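MtVAO615 (Myceliophthora thermophila, PDB 6F72) probably acts as a secreted oxidase that binds FAD through two covalent links and, once reduced, reacts rapidly with molecular oxygen, although no substrate has yet been identified. Local coordinates at residues N47-G52 with V136-K141; F326-P331 with K427-V432. All blocks are in the same frame, centred on the assembly; numbering follows the deposited sequence.

Following the chain from its N terminus, helix 40-49 comes first, and contact 1 closes a loop of 83 residues when helix 133-146, within the FAD-binding PCMH-type region, returns to meet the end of that helix. The chain then continues through the rest of the PCMH-type region and enters the seven-stranded antiparallel sheet and its helices. There contact 2 brings helix 426-439 back to helix 316-335, closing a second loop of 95 residues. The two loops follow in series, neither nested nor crossed. Their centres lie about 54 Å apart, on opposite sides of the chain's centre, and each packs one helix on another in a different part of the fold.

Contact 1: N47-G52 with V136-K141; sequences NKTLNG and VQAALK. With NAG (2-acetamido-2-deoxy-beta-D-glucopyranose), chain B.
A Schellman motif ends helix 40-49, and Thr-49 and Leu-50, both enclosed by its bonds, rest on Ala-138 of helix 133-146, a helix of the PCMH-type FAD-binding fold. The contact shows how a helix terminus can dock on a neighbouring helix through one small side chain. Ala-138 points its methyl toward the terminus, where CB lies 3.7 Å from Thr-49 CG2 and 4.0 Å from Leu-50 CD2. Thr-49 divides its two branches: CG2, anti to its own nitrogen, reaches across the contact, whereas OG1 bonds to the carbonyl of Lys-45 one turn earlier in its helix. Leu-50 also touches Val-128 of strand 126-129, which meets Ala-139 as well. No hydrogen bond crosses between the segments, and the packing is wholly apolar.

Two backbone bonds close the turn that carries these side chains. Asn-51 takes a positive phi of 61° and its nitrogen donates to Lys-48 O at 2.8 Å, while Gly-52 N reaches back to Asn-47 O, also at 2.8 Å. The same turn bears an N-linked glycan. The Asn-47 side chain leads away from Ala-138 to the sugar, and its OD1 accepts a bond from Leu-54 N, which helps to settle how the amide is turned. Covalent attachment runs from Asn-47 ND2 to NAG C1, and the folded-back turn brings Gly-52 CA to within 3.5 Å of the sugar ring oxygen, NAG O5.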
loop_
_atom_site.group_PDB
_atom_site.type_symbol
_atom_site.label_atom_id
_atom_site.label_comp_id
_atom_site.label_asym_id
_atom_site.label_seq_id
_atom_site.Cartn_x
_atom_site.Cartn_y
_atom_site.Cartn_z
ATOM N N ASN A 47 -0.890 -26.970 -15.385
ATOM C CA ASN A 47 0.521 -26.982 -15.002
ATOM C C ASN A 47 1.482 -27.221 -16.193
ATOM O O ASN A 47 2.567 -26.628 -16.242
ATOM C CB ASN A 47 0.767 -27.994 -13.878
ATOM C CG ASN A 47 2.065 -27.743 -13.137
ATOM O OD1 ASN A 47 2.667 -26.677 -13.258
ATOM N ND2 ASN A 47 2.504 -28.736 -12.355
ATOM N N LYS A 48 1.070 -28.078 -17.136
ATOM C CA LYS A 48 1.812 -28.310 -18.385
ATOM C C LYS A 48 1.896 -27.024 -19.224
ATOM O O LYS A 48 2.996 -26.555 -19.529
ATOM C CB LYS A 48 1.173 -29.445 -19.195
ATOM C CG LYS A 48 1.978 -29.895 -20.406
ATOM C CD LYS A 48 1.123 -30.742 -21.340
ATOM C CE LYS A 48 1.840 -31.096 -22.631
ATOM N NZ LYS A 48 2.710 -32.295 -22.493
ATOM N N THR A 49 0.727 -26.467 -19.558
ATOM C CA THR A 49 0.583 -25.173 -20.235
ATOM C C THR A 49 1.477 -24.097 -19.609
ATOM O O THR A 49 2.111 -23.313 -20.329
ATOM C CB THR A 49 -0.884 -24.683 -20.215
ATOM O OG1 THR A 49 -1.764 -25.769 -20.521
ATOM C CG2 THR A 49 -1.101 -23.597 -21.237
ATOM N N LEU A 50 1.531 -24.086 -18.276
ATOM C CA LEU A 50 2.336 -23.138 -17.496
ATOM C C LEU A 50 3.821 -23.496 -17.362
ATOM O O LEU A 50 4.556 -22.824 -16.617
ATOM C CB LEU A 50 1.728 -22.965 -16.096
ATOM C CG LEU A 50 0.374 -22.270 -15.994
ATOM C CD1 LEU A 50 -0.091 -22.233 -14.542
ATOM C CD2 LEU A 50 0.431 -20.863 -16.577
ATOM N N ASN A 51 4.247 -24.562 -18.053
ATOM C CA ASN A 51 5.656 -24.991 -18.084
ATOM C C ASN A 51 6.157 -25.349 -16.646
ATOM O O ASN A 51 7.282 -25.035 -16.248
ATOM C CB ASN A 51 6.443 -23.880 -18.837
ATOM C CG ASN A 51 7.947 -23.904 -18.611
ATOM O OD1 ASN A 51 8.600 -24.951 -18.671
ATOM N ND2 ASN A 51 8.512 -22.716 -18.376
ATOM N N GLY A 52 5.288 -26.000 -15.867
ATOM C CA GLY A 52 5.590 -26.358 -14.474
ATOM C C GLY A 52 5.454 -25.262 -13.415
ATOM O O GLY A 52 5.887 -25.448 -12.272
ATOM N N VAL A 136 -0.271 -15.771 -17.752
ATOM C CA VAL A 136 -1.498 -15.054 -17.366
ATOM C C VAL A 136 -2.645 -15.433 -18.304
ATOM O O VAL A 136 -3.715 -15.812 -17.845
ATOM C CB VAL A 136 -1.282 -13.522 -17.335
ATOM C CG1 VAL A 136 -2.558 -12.788 -16.937
ATOM C CG2 VAL A 136 -0.146 -13.154 -16.395
ATOM N N GLN A 137 -2.401 -15.354 -19.614
ATOM C CA GLN A 137 -3.386 -15.741 -20.623
ATOM C C GLN A 137 -3.885 -17.170 -20.405
ATOM O O GLN A 137 -5.090 -17.421 -20.472
ATOM C CB GLN A 137 -2.806 -15.582 -22.032
ATOM C CG GLN A 137 -2.657 -14.130 -22.486
ATOM C CD GLN A 137 -1.752 -13.964 -23.708
ATOM O OE1 GLN A 137 -0.913 -14.821 -24.007
ATOM N NE2 GLN A 137 -1.915 -12.840 -24.412
ATOM N N ALA A 138 -2.953 -18.087 -20.139
ATOM C CA ALA A 138 -3.274 -19.485 -19.837
ATOM C C ALA A 138 -4.142 -19.616 -18.583
ATOM O O ALA A 138 -5.184 -20.284 -18.618
ATOM C CB ALA A 138 -1.996 -20.304 -19.691
ATOM N N ALA A 139 -3.718 -18.962 -17.500
ATOM C CA ALA A 139 -4.426 -19.011 -16.220
ATOM C C ALA A 139 -5.836 -18.429 -16.298
ATOM O O ALA A 139 -6.782 -19.018 -15.751
ATOM C CB ALA A 139 -3.618 -18.330 -15.133
ATOM N N LEU A 140 -5.961 -17.296 -16.997
ATOM C CA LEU A 140 -7.256 -16.660 -17.258
ATOM C C LEU A 140 -8.179 -17.563 -18.073
ATOM O O LEU A 140 -9.354 -17.698 -17.744
ATOM C CB LEU A 140 -7.083 -15.298 -17.952
ATOM C CG LEU A 140 -6.440 -14.115 -17.211
ATOM C CD1 LEU A 140 -6.167 -12.959 -18.165
ATOM C CD2 LEU A 140 -7.291 -13.629 -16.046
ATOM N N LYS A 141 -7.643 -18.199 -19.117
ATOM C CA LYS A 141 -8.439 -19.119 -19.942
ATOM C C LYS A 141 -8.946 -20.286 -19.104
ATOM O O LYS A 141 -10.124 -20.655 -19.187
ATOM C CB LYS A 141 -7.647 -19.660 -21.140
ATOM C CG LYS A 141 -7.516 -18.684 -22.280
ATOM C CD LYS A 141 -7.586 -19.389 -23.626
ATOM C CE LYS A 141 -7.914 -18.406 -24.742
ATOM N NZ LYS A 141 -9.148 -17.606 -24.466
HETATM C C1 NAG B . 3.720 -28.666 -11.573
HETATM C C2 NAG B . 3.755 -29.222 -10.138
HETATM C C3 NAG B . 5.101 -28.900 -9.492
HETATM C C4 NAG B . 6.277 -29.459 -10.303
HETATM C C5 NAG B . 6.188 -29.142 -11.811
HETATM C C6 NAG B . 6.880 -30.238 -12.623
HETATM C C7 NAG B . 1.407 -29.135 -9.321
HETATM C C8 NAG B . 0.470 -28.382 -8.422
HETATM N N2 NAG B . 2.665 -28.675 -9.339
HETATM O O3 NAG B . 5.135 -29.450 -8.174
HETATM O O4 NAG B . 7.518 -28.974 -9.747
HETATM O O5 NAG B . 4.855 -29.073 -12.361
HETATM O O6 NAG B . 8.301 -30.087 -12.554
HETATM O O7 NAG B . 1.018 -30.088 -9.982
#

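Contact 2: F326-P331 with K427-V432; sequences FHALLP and KSNAVV
His-327 and Asn-429 face each other across two helices and are bridged by a single water; the side chains themselves come no nearer than 4.4 Å, between His-327 CB and Asn-429 OD1. His-327 ND1 and Asn-429 OD1 are 4.5 Å apart, and water 1 fills the step. It lies at the edge of the imidazole, in the ring plane, 2.8 Å from His-327 ND1, and donates to Asn-429 OD1 at 2.7 Å. The angle at the water is about 110°, close to tetrahedral. A chi1 of -77° sets CG of His-327 beside the backbone N, and ND1, turned anti to CA, faces the water.

With CG anti to its own nitrogen (chi1 -158°), Asn-429 carries its amide out from the backbone, between the two helices. OD1 takes the water and ND2 donates to the carbonyl of Ala-324, so both polar ends have a partner, which helps to fix the amide's rotation. Ala-328 CB comes to 4.4 Å from Asn-429 ND2.

Helices 316-335 and 426-439 belong to the part of the chain built on the seven-stranded antiparallel sheet, and His-327 and Leu-330 both pack on Leu-474 of strand 472-480. The imidazole is further confined by Val-423 and by the ring of Phe-436, which meets it nearly at right angles, while its NE2 has a separate hydrogen-bond partner. One turn after His-327, helix 316-335 kinks at Pro-331, whose nitrogen has no hydrogen to give.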
loop_
_atom_site.group_PDB
_atom_site.type_symbol
_atom_site.label_atom_id
_atom_site.label_comp_id
_atom_site.label_asym_id
_atom_site.label_seq_id
_atom_site.Cartn_x
_atom_site.Cartn_y
_atom_site.Cartn_z
ATOM N N PHE A 326 2.660 23.027 14.516
ATOM C CA PHE A 326 3.518 22.278 13.583
ATOM C C PHE A 326 2.783 22.028 12.270
ATOM O O PHE A 326 3.342 22.253 11.185
ATOM C CB PHE A 326 3.942 20.954 14.238
ATOM C CG PHE A 326 4.650 19.985 13.321
ATOM C CD1 PHE A 326 6.017 20.112 13.064
ATOM C CD2 PHE A 326 3.958 18.905 12.760
ATOM C CE1 PHE A 326 6.672 19.199 12.239
ATOM C CE2 PHE A 326 4.606 17.991 11.933
ATOM C CZ PHE A 326 5.966 18.137 11.678
ATOM N N HIS A 327 1.529 21.577 12.385
ATOM C CA HIS A 327 0.662 21.348 11.237
ATOM C C HIS A 327 0.418 22.621 10.434
ATOM O O HIS A 327 0.563 22.613 9.207
ATOM C CB HIS A 327 -0.670 20.768 11.677
ATOM C CG HIS A 327 -0.614 19.316 12.007
ATOM N ND1 HIS A 327 -1.597 18.691 12.738
ATOM C CD2 HIS A 327 0.305 18.366 11.709
ATOM C CE1 HIS A 327 -1.288 17.414 12.877
ATOM N NE2 HIS A 327 -0.147 17.190 12.250
ATOM N N ALA A 328 0.055 23.701 11.134
ATOM C CA ALA A 328 -0.167 25.005 10.514
ATOM C C ALA A 328 1.098 25.566 9.851
ATOM O O ALA A 328 0.996 26.374 8.932
ATOM C CB ALA A 328 -0.743 26.000 11.526
ATOM N N LEU A 329 2.275 25.123 10.298
ATOM C CA LEU A 329 3.545 25.620 9.754
ATOM C C LEU A 329 4.082 24.869 8.520
ATOM O O LEU A 329 5.009 25.344 7.838
ATOM C CB LEU A 329 4.610 25.726 10.854
ATOM C CG LEU A 329 4.534 26.968 11.759
ATOM C CD1 LEU A 329 5.631 26.896 12.800
ATOM C CD2 LEU A 329 4.633 28.286 10.997
ATOM N N LEU A 330 3.481 23.710 8.239
ATOM C CA LEU A 330 3.838 22.884 7.075
ATOM C C LEU A 330 3.695 23.520 5.685
ATOM O O LEU A 330 4.598 23.328 4.870
ATOM C CB LEU A 330 3.101 21.540 7.107
ATOM C CG LEU A 330 3.444 20.570 8.235
ATOM C CD1 LEU A 330 2.429 19.446 8.244
ATOM C CD2 LEU A 330 4.863 20.037 8.110
ATOM N N PRO A 331 2.579 24.242 5.392
ATOM C CA PRO A 331 2.328 24.746 4.030
ATOM C C PRO A 331 3.520 25.249 3.198
ATOM O O PRO A 331 3.744 24.712 2.115
ATOM C CB PRO A 331 1.299 25.855 4.262
ATOM C CG PRO A 331 0.466 25.290 5.352
ATOM C CD PRO A 331 1.404 24.516 6.251
ATOM N N LYS A 427 -9.788 27.164 13.617
ATOM C CA LYS A 427 -11.083 26.584 13.982
ATOM C C LYS A 427 -11.192 25.106 13.612
ATOM O O LYS A 427 -11.422 24.262 14.470
ATOM C CB LYS A 427 -12.194 27.358 13.278
ATOM C CG LYS A 427 -13.586 27.212 13.877
ATOM C CD LYS A 427 -13.911 28.307 14.901
ATOM C CE LYS A 427 -13.760 29.751 14.396
ATOM N NZ LYS A 427 -14.342 30.010 13.044
ATOM N N SER A 428 -11.060 24.809 12.324
ATOM C CA SER A 428 -11.112 23.436 11.842
ATOM C C SER A 428 -9.867 22.634 12.266
ATOM O O SER A 428 -9.960 21.425 12.484
ATOM C CB SER A 428 -11.371 23.390 10.332
ATOM O OG SER A 428 -10.629 24.379 9.639
ATOM N N ASN A 429 -8.728 23.320 12.417
ATOM C CA ASN A 429 -7.497 22.703 12.925
ATOM C C ASN A 429 -7.602 22.200 14.375
ATOM O O ASN A 429 -6.934 21.221 14.762
ATOM C CB ASN A 429 -6.307 23.657 12.803
ATOM C CG ASN A 429 -4.974 22.917 12.795
ATOM O OD1 ASN A 429 -4.892 21.781 12.339
ATOM N ND2 ASN A 429 -3.927 23.562 13.305
ATOM N N ALA A 430 -8.425 22.885 15.171
ATOM C CA ALA A 430 -8.715 22.461 16.538
ATOM C C ALA A 430 -9.430 21.109 16.521
ATOM O O ALA A 430 -9.045 20.211 17.266
ATOM C CB ALA A 430 -9.537 23.514 17.266
ATOM N N VAL A 431 -10.426 20.960 15.640
ATOM C CA VAL A 431 -11.108 19.673 15.417
ATOM C C VAL A 431 -10.115 18.565 14.998
ATOM O O VAL A 431 -10.147 17.455 15.563
ATOM C CB VAL A 431 -12.288 19.797 14.414
ATOM C CG1 VAL A 431 -12.900 18.435 14.096
ATOM C CG2 VAL A 431 -13.352 20.746 14.948
ATOM N N VAL A 432 -9.228 18.877 14.046
ATOM C CA VAL A 432 -8.163 17.942 13.621
ATOM C C VAL A 432 -7.318 17.521 14.830
ATOM O O VAL A 432 -7.124 16.319 15.060
ATOM C CB VAL A 432 -7.281 18.521 12.475
ATOM C CG1 VAL A 432 -6.132 17.580 12.121
ATOM C CG2 VAL A 432 -8.114 18.798 11.229
HETATM O O HOH W 1 -3.855 19.904 13.950
#